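Local atomic coordinates of putative adhesin (Bacteroides thetaiotaomicron, PDB entry 4QDG), a protein that probably serves as a lipid-attached outer-membrane anchor protein of a pilus in a human gut bacterium, with a likely role in adhesion. Residues F19-N24 against G125-E130; Q270-L273 against E278-M281. One frame throughout, in Å; residues are numbered along the deposited sequence.

Contact 1: residues F19-N24 against G125-E130; sequences FIYDYN and GLYWGE
With CG opposite its backbone N (chi1 163°), Y21 swings its ring out from the segment that continues strand 15-20, while Y127 sets CG opposite its own carbonyl carbon (chi1 -59°) and reaches back from the start of strand 127-137. The backbones stay well apart, 8.4 Å between the CA atoms of Y21 and Y127, and the two rings fill the distance between them. They form a T-shaped pair in which Y127 supplies the edge and Y21 the face: the planes stand at 72° and the ring centroids lie 5.0 Å apart. CE2 of Y127 sits almost over the middle of the Y21 ring, with CE2 of Y21 3.8 Å away, and CD2 of Y127 follows at 4.2 Å from CG of Y21. Such an approach directs the slightly positive C-H edge of one ring into the electron-rich face of the other. Ring carbons make the contact: a flat six-membered ring gives Y21 a broad face and Y127 a C-H edge. The opposite face of Y21 is covered toward its rim by ND2 of N24, 3.8 Å from the ring plane; the bond to the carbonyl of A28 holds this amide over the ring. The side chain of Y127 comes within about 7 Å of those of D36 and H124, ligands of a magnesium ion. Y127 also packs on K34 of helix 31-34, and its backbone pairs with G82, whereas Y21 touches K148 of strand 140-159. The pair thus joins the segment following I20 to the beginning of strand 127-137; strands 15-20 and 127-137 both pair with strand 140-159.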
ATOM      1  N   PHE A  19     -14.973   8.824  -8.349  1.00 28.83           N
ATOM      2  CA  PHE A  19     -13.954   8.093  -7.604  1.00 28.92           C
ATOM      3  C   PHE A  19     -12.630   8.844  -7.684  1.00 35.40           C
ATOM      4  O   PHE A  19     -12.155   9.137  -8.782  1.00 37.70           O
ATOM      5  CB  PHE A  19     -13.827   6.659  -8.118  1.00 30.30           C
ATOM      6  CG  PHE A  19     -15.114   5.886  -8.039  1.00 31.31           C
ATOM      7  CD1 PHE A  19     -16.031   5.916  -9.085  1.00 31.74           C
ATOM      8  CD2 PHE A  19     -15.421   5.126  -6.914  1.00 31.65           C
ATOM      9  CE1 PHE A  19     -17.246   5.227  -8.996  1.00 31.91           C
ATOM     10  CE2 PHE A  19     -16.633   4.428  -6.839  1.00 33.51           C
ATOM     11  CZ  PHE A  19     -17.539   4.495  -7.878  1.00 31.61           C
ATOM     12  N   ILE A  20     -12.084   9.246  -6.536  1.00 32.11           N
ATOM     13  CA  ILE A  20     -10.807   9.985  -6.527  1.00 31.60           C
ATOM     14  C   ILE A  20      -9.773   9.284  -5.636  1.00 34.72           C
ATOM     15  O   ILE A  20     -10.141   8.549  -4.718  1.00 32.61           O
ATOM     16  CB  ILE A  20     -10.966  11.488  -6.138  1.00 33.87           C
ATOM     17  CG1 ILE A  20     -11.232  11.697  -4.643  1.00 32.51           C
ATOM     18  CG2 ILE A  20     -12.037  12.171  -7.005  1.00 36.00           C
ATOM     19  CD1 ILE A  20     -10.930  13.109  -4.123  1.00 32.64           C
ATOM     20  N   TYR A  21      -8.476   9.500  -5.948  1.00 31.03           N
ATOM     21  CA  TYR A  21      -7.335   9.038  -5.151  1.00 28.69           C
ATOM     22  C   TYR A  21      -6.376  10.232  -5.022  1.00 31.09           C
ATOM     23  O   TYR A  21      -5.474  10.409  -5.839  1.00 31.24           O
ATOM     24  CB  TYR A  21      -6.672   7.754  -5.711  1.00 28.81           C
ATOM     25  CG  TYR A  21      -5.275   7.480  -5.173  1.00 30.39           C
ATOM     26  CD1 TYR A  21      -5.038   7.355  -3.801  1.00 30.82           C
ATOM     27  CD2 TYR A  21      -4.176   7.415  -6.033  1.00 31.09           C
ATOM     28  CE1 TYR A  21      -3.742   7.155  -3.301  1.00 26.93           C
ATOM     29  CE2 TYR A  21      -2.885   7.198  -5.545  1.00 30.98           C
ATOM     30  CZ  TYR A  21      -2.675   7.057  -4.180  1.00 33.96           C
ATOM     31  OH  TYR A  21      -1.394   6.832  -3.723  1.00 36.44           O
ATOM     32  N   ASP A  22      -6.641  11.092  -4.036  1.00 28.19           N
ATOM     33  CA  ASP A  22      -5.813  12.262  -3.735  1.00 29.15           C
ATOM     34  C   ASP A  22      -5.067  12.058  -2.375  1.00 32.40           C
ATOM     35  O   ASP A  22      -4.304  12.925  -1.981  1.00 31.80           O
ATOM     36  CB  ASP A  22      -6.637  13.585  -3.778  1.00 30.89           C
ATOM     37  CG  ASP A  22      -7.585  13.885  -2.629  1.00 44.84           C
ATOM     38  OD1 ASP A  22      -7.525  13.173  -1.598  1.00 47.56           O
ATOM     39  OD2 ASP A  22      -8.345  14.871  -2.730  1.00 49.51           O
ATOM     40  N   TYR A  23      -5.269  10.889  -1.690  1.00 28.90           N
ATOM     41  CA  TYR A  23      -4.638  10.551  -0.403  1.00 28.20           C
ATOM     42  C   TYR A  23      -3.180  10.079  -0.590  1.00 32.07           C
ATOM     43  O   TYR A  23      -2.810   8.934  -0.316  1.00 30.73           O
ATOM     44  CB  TYR A  23      -5.445   9.488   0.347  1.00 29.27           C
ATOM     45  CG  TYR A  23      -5.350   9.619   1.850  1.00 30.55           C
ATOM     46  CD1 TYR A  23      -5.685  10.812   2.490  1.00 32.74           C
ATOM     47  CD2 TYR A  23      -4.971   8.537   2.643  1.00 30.00           C
ATOM     48  CE1 TYR A  23      -5.643  10.924   3.880  1.00 32.00           C
ATOM     49  CE2 TYR A  23      -4.923   8.643   4.034  1.00 29.50           C
ATOM     50  CZ  TYR A  23      -5.284   9.832   4.646  1.00 36.23           C
ATOM     51  OH  TYR A  23      -5.260   9.952   6.010  1.00 41.09           O
ATOM     52  N   ASN A  24      -2.376  10.993  -1.092  1.00 28.03           N
ATOM     53  CA  ASN A  24      -0.976  10.798  -1.393  1.00 27.23           C
ATOM     54  C   ASN A  24      -0.221  12.070  -0.956  1.00 32.66           C
ATOM     55  O   ASN A  24      -0.844  13.024  -0.489  1.00 31.68           O
ATOM     56  CB  ASN A  24      -0.802  10.462  -2.889  1.00 27.35           C
ATOM     57  CG  ASN A  24      -1.513  11.404  -3.833  1.00 37.14           C
ATOM     58  OD1 ASN A  24      -1.331  12.611  -3.782  1.00 28.53           O
ATOM     59  ND2 ASN A  24      -2.329  10.870  -4.723  1.00 25.09           N
ATOM     60  N   GLY A 125      -1.381  -2.686  -6.941  1.00 31.14           N
ATOM     61  CA  GLY A 125      -1.984  -1.675  -6.075  1.00 30.13           C
ATOM     62  C   GLY A 125      -3.362  -2.044  -5.561  1.00 33.53           C
ATOM     63  O   GLY A 125      -4.188  -2.568  -6.314  1.00 33.73           O
ATOM     64  N   LEU A 126      -3.581  -1.854  -4.254  1.00 29.52           N
ATOM     65  CA  LEU A 126      -4.875  -2.102  -3.624  1.00 28.54           C
ATOM     66  C   LEU A 126      -5.374  -0.777  -3.092  1.00 29.75           C
ATOM     67  O   LEU A 126      -4.649  -0.085  -2.381  1.00 27.60           O
ATOM     68  CB  LEU A 126      -4.811  -3.190  -2.523  1.00 27.71           C
ATOM     69  CG  LEU A 126      -6.150  -3.518  -1.846  1.00 30.87           C
ATOM     70  CD1 LEU A 126      -7.096  -4.233  -2.822  1.00 31.25           C
ATOM     71  CD2 LEU A 126      -5.937  -4.336  -0.582  1.00 33.84           C
ATOM     72  N   TYR A 127      -6.581  -0.386  -3.512  1.00 27.13           N
ATOM     73  CA  TYR A 127      -7.196   0.889  -3.141  1.00 25.43           C
ATOM     74  C   TYR A 127      -8.534   0.659  -2.472  1.00 30.90           C
ATOM     75  O   TYR A 127      -9.194  -0.344  -2.727  1.00 29.54           O
ATOM     76  CB  TYR A 127      -7.335   1.817  -4.365  1.00 25.88           C
ATOM     77  CG  TYR A 127      -6.010   2.136  -5.029  1.00 25.62           C
ATOM     78  CD1 TYR A 127      -5.429   1.249  -5.933  1.00 26.35           C
ATOM     79  CD2 TYR A 127      -5.344   3.328  -4.765  1.00 26.20           C
ATOM     80  CE1 TYR A 127      -4.196   1.521  -6.526  1.00 27.73           C
ATOM     81  CE2 TYR A 127      -4.139   3.642  -5.408  1.00 26.51           C
ATOM     82  CZ  TYR A 127      -3.557   2.723  -6.268  1.00 35.27           C
ATOM     83  OH  TYR A 127      -2.358   2.998  -6.891  1.00 37.17           O
ATOM     84  N   TRP A 128      -8.894   1.550  -1.545  1.00 29.30           N
ATOM     85  CA  TRP A 128     -10.131   1.440  -0.783  1.00 29.82           C
ATOM     86  C   TRP A 128     -10.670   2.804  -0.411  1.00 32.31           C
ATOM     87  O   TRP A 128      -9.914   3.702  -0.078  1.00 31.68           O
ATOM     88  CB  TRP A 128      -9.905   0.603   0.501  1.00 28.70           C
ATOM     89  CG  TRP A 128     -11.108   0.495   1.382  1.00 29.61           C
ATOM     90  CD1 TRP A 128     -12.111  -0.426   1.291  1.00 33.16           C
ATOM     91  CD2 TRP A 128     -11.477   1.386   2.441  1.00 28.97           C
ATOM     92  NE1 TRP A 128     -13.065  -0.182   2.248  1.00 32.09           N
ATOM     93  CE2 TRP A 128     -12.697   0.921   2.973  1.00 33.28           C
ATOM     94  CE3 TRP A 128     -10.873   2.514   3.019  1.00 29.30           C
ATOM     95  CZ2 TRP A 128     -13.319   1.539   4.057  1.00 33.14           C
ATOM     96  CZ3 TRP A 128     -11.498   3.131   4.092  1.00 30.68           C
ATOM     97  CH2 TRP A 128     -12.703   2.644   4.600  1.00 31.77           C
ATOM     98  N   GLY A 129     -11.992   2.894  -0.392  1.00 28.70           N
ATOM     99  CA  GLY A 129     -12.748   4.053   0.051  1.00 27.65           C
ATOM    100  C   GLY A 129     -14.200   3.672   0.267  1.00 32.00           C
ATOM    101  O   GLY A 129     -14.668   2.660  -0.260  1.00 28.79           O
ATOM    102  N   GLU A 130     -14.933   4.498   1.014  1.00 31.71           N
ATOM    103  CA  GLU A 130     -16.373   4.279   1.250  1.00 31.40           C
ATOM    104  C   GLU A 130     -17.119   5.624   1.377  1.00 33.98           C
ATOM    105  O   GLU A 130     -16.501   6.658   1.646  1.00 31.21           O
ATOM    106  CB  GLU A 130     -16.621   3.392   2.481  1.00 32.50           C
ATOM    107  CG  GLU A 130     -16.063   3.953   3.778  1.00 37.24           C
ATOM    108  CD  GLU A 130     -16.377   3.167   5.035  1.00 46.82           C
ATOM    109  OE1 GLU A 130     -16.833   2.008   4.912  1.00 40.98           O
ATOM    110  OE2 GLU A 130     -16.180   3.715   6.144  1.00 38.51           O
TER

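Contact 2: residues Q270-L273 against E278-M281; sequences QEFL and EWSM. With MG (magnesium ion), chain D.
A magnesium site at the C-terminal end of helix 269-275, just before strand 278-285, frames this contact. The backbone carbonyl O of L273 binds the magnesium ion at 2.2 Å, a water molecule binds at the same length, and OD1 of N151 and the carbonyl O of E276 are the other protein ligands. Because a main-chain oxygen does the binding, the side chain at 273 can be apolar: leucine packs its CD2 4.3 Å from CH2 of W279. The indole of W279 projects from the strand toward the helix, and its broad apolar edge suits the buried interface between them. That edge is turned to the face of F272 in an offset edge-to-face pair, planes at 74° and centroids 5.3 Å apart for the six-membered ring, but CH2 comes in obliquely. F272 has CG anti to the backbone N (chi1 172°), which swings the phenyl round so that CE2 and CZ meet the indole; an apolar aromatic suits this buried flank of the helix. At the other end of the indole, NE1 donates to OD1 of N151, the same oxygen that binds magnesium, and so probably helps position it. The tightest touch is CE2 of F272 against CH2 of W279, at 3.5 Å.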
ATOM      1  N   GLN A 270      -0.542   7.638  11.048  1.00 29.43           N
ATOM      2  CA  GLN A 270      -1.237   6.715  10.133  1.00 29.67           C
ATOM      3  C   GLN A 270      -1.430   7.341   8.744  1.00 30.67           C
ATOM      4  O   GLN A 270      -1.224   6.663   7.738  1.00 28.91           O
ATOM      5  CB  GLN A 270      -2.590   6.228  10.707  1.00 30.96           C
ATOM      6  CG  GLN A 270      -3.119   5.004   9.936  1.00 34.56           C
ATOM      7  CD  GLN A 270      -2.076   3.898   9.807  1.00 35.96           C
ATOM      8  OE1 GLN A 270      -1.569   3.372  10.800  1.00 32.65           O
ATOM      9  NE2 GLN A 270      -1.683   3.574   8.584  1.00 25.35           N
ATOM     10  N   GLU A 271      -1.779   8.634   8.697  1.00 27.87           N
ATOM     11  CA  GLU A 271      -1.953   9.403   7.443  1.00 27.01           C
ATOM     12  C   GLU A 271      -0.673   9.399   6.621  1.00 28.89           C
ATOM     13  O   GLU A 271      -0.730   9.235   5.404  1.00 29.18           O
ATOM     14  CB  GLU A 271      -2.389  10.844   7.734  1.00 28.56           C
ATOM     15  CG  GLU A 271      -2.517  11.705   6.482  1.00 36.48           C
ATOM     16  CD  GLU A 271      -3.150  13.072   6.663  1.00 51.76           C
ATOM     17  OE1 GLU A 271      -3.423  13.459   7.818  1.00 49.67           O
ATOM     18  OE2 GLU A 271      -3.371  13.762   5.644  1.00 47.81           O
ATOM     19  N   PHE A 272       0.468   9.616   7.283  1.00 25.43           N
ATOM     20  CA  PHE A 272       1.811   9.583   6.691  1.00 24.73           C
ATOM     21  C   PHE A 272       2.083   8.173   6.133  1.00 27.08           C
ATOM     22  O   PHE A 272       2.525   8.035   4.979  1.00 27.03           O
ATOM     23  CB  PHE A 272       2.863   9.981   7.768  1.00 26.09           C
ATOM     24  CG  PHE A 272       4.302   9.820   7.354  1.00 27.03           C
ATOM     25  CD1 PHE A 272       4.895  10.720   6.474  1.00 30.34           C
ATOM     26  CD2 PHE A 272       5.061   8.746   7.820  1.00 27.09           C
ATOM     27  CE1 PHE A 272       6.229  10.558   6.071  1.00 30.93           C
ATOM     28  CE2 PHE A 272       6.387   8.588   7.422  1.00 30.09           C
ATOM     29  CZ  PHE A 272       6.964   9.504   6.561  1.00 29.55           C
ATOM     30  N   LEU A 273       1.784   7.129   6.935  1.00 21.06           N
ATOM     31  CA  LEU A 273       2.001   5.743   6.490  1.00 21.57           C
ATOM     32  C   LEU A 273       1.075   5.353   5.338  1.00 25.49           C
ATOM     33  O   LEU A 273       1.451   4.485   4.540  1.00 23.37           O
ATOM     34  CB  LEU A 273       1.848   4.747   7.628  1.00 22.21           C
ATOM     35  CG  LEU A 273       2.831   4.884   8.792  1.00 26.84           C
ATOM     36  CD1 LEU A 273       2.338   4.079   9.989  1.00 26.21           C
ATOM     37  CD2 LEU A 273       4.264   4.462   8.367  1.00 25.86           C
ATOM     38  N   GLU A 278       5.771   4.955  -1.649  1.00 24.68           N
ATOM     39  CA  GLU A 278       7.075   4.744  -2.259  1.00 26.74           C
ATOM     40  C   GLU A 278       8.104   5.143  -1.251  1.00 30.60           C
ATOM     41  O   GLU A 278       8.177   6.307  -0.892  1.00 32.76           O
ATOM     42  CB  GLU A 278       7.216   5.516  -3.596  1.00 29.11           C
ATOM     43  CG  GLU A 278       6.322   5.004  -4.727  1.00 45.81           C
ATOM     44  CD  GLU A 278       6.575   3.609  -5.288  1.00 89.02           C
ATOM     45  OE1 GLU A 278       7.720   3.113  -5.175  1.00 91.29           O
ATOM     46  OE2 GLU A 278       5.632   3.027  -5.876  1.00 91.80           O
ATOM     47  N   TRP A 279       8.815   4.148  -0.691  1.00 26.14           N
ATOM     48  CA  TRP A 279       9.793   4.345   0.373  1.00 24.16           C
ATOM     49  C   TRP A 279      11.169   3.913  -0.044  1.00 30.32           C
ATOM     50  O   TRP A 279      11.317   2.935  -0.785  1.00 30.88           O
ATOM     51  CB  TRP A 279       9.379   3.515   1.598  1.00 21.69           C
ATOM     52  CG  TRP A 279       7.968   3.729   2.075  1.00 21.81           C
ATOM     53  CD1 TRP A 279       6.867   2.999   1.735  1.00 24.21           C
ATOM     54  CD2 TRP A 279       7.536   4.672   3.064  1.00 21.37           C
ATOM     55  NE1 TRP A 279       5.764   3.462   2.408  1.00 23.26           N
ATOM     56  CE2 TRP A 279       6.144   4.484   3.241  1.00 25.02           C
ATOM     57  CE3 TRP A 279       8.181   5.700   3.782  1.00 22.82           C
ATOM     58  CZ2 TRP A 279       5.390   5.255   4.138  1.00 23.54           C
ATOM     59  CZ3 TRP A 279       7.433   6.467   4.667  1.00 23.90           C
ATOM     60  CH2 TRP A 279       6.053   6.242   4.832  1.00 24.19           C
ATOM     61  N   SER A 280      12.192   4.592   0.475  1.00 26.13           N
ATOM     62  CA  SER A 280      13.576   4.210   0.219  1.00 24.56           C
ATOM     63  C   SER A 280      14.381   4.423   1.473  1.00 31.80           C
ATOM     64  O   SER A 280      14.135   5.381   2.220  1.00 32.35           O
ATOM     65  CB  SER A 280      14.179   4.915  -0.994  1.00 22.36           C
ATOM     66  OG  SER A 280      14.356   6.306  -0.814  1.00 36.58           O
HETATM   67  N   MSE A 281      15.252   3.465   1.781  1.00 28.21           N
HETATM   68  CA  MSE A 281      16.056   3.536   2.996  1.00 28.02           C
HETATM   69  C   MSE A 281      17.489   3.154   2.711  1.00 29.64           C
HETATM   70  O   MSE A 281      17.749   2.048   2.244  1.00 27.60           O
HETATM   71  CB  MSE A 281      15.487   2.632   4.083  1.00 30.10           C
HETATM   72  CG  MSE A 281      14.041   2.894   4.421  1.00 37.47           C
HETATM   73 SE   MSE A 281      13.438   1.584   5.738  0.75 45.96          SE
HETATM   74  CE  MSE A 281      14.230   2.402   7.346  1.00 41.10           C
TER
HETATM   75 MG    MG D 402       1.613   3.787   2.431  1.00 29.32          MG
HETATM   76  O   HOH W   1       0.180   3.141   0.953  1.00 19.08           O

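Both contacts are buried, and each rests on one edge-to-face aromatic pair. Contact 1 joins the segment following strand 15-20 to the start of strand 127-137 over a long sequence separation and is apolar; OH of its Y21 nevertheless comes to 7.5 Å from the magnesium ion held by contact 2. Contact 2 is local, linking a helix to the strand that follows, and takes part directly in metal binding. Strand 140-159 ties them together, pairing with strands 15-20 and 127-137 at contact 1 and with 278-285 at contact 2. Their centres are 16 Å apart, yet they touch: OH of Y23 packs 3.3 Å from CG of E271.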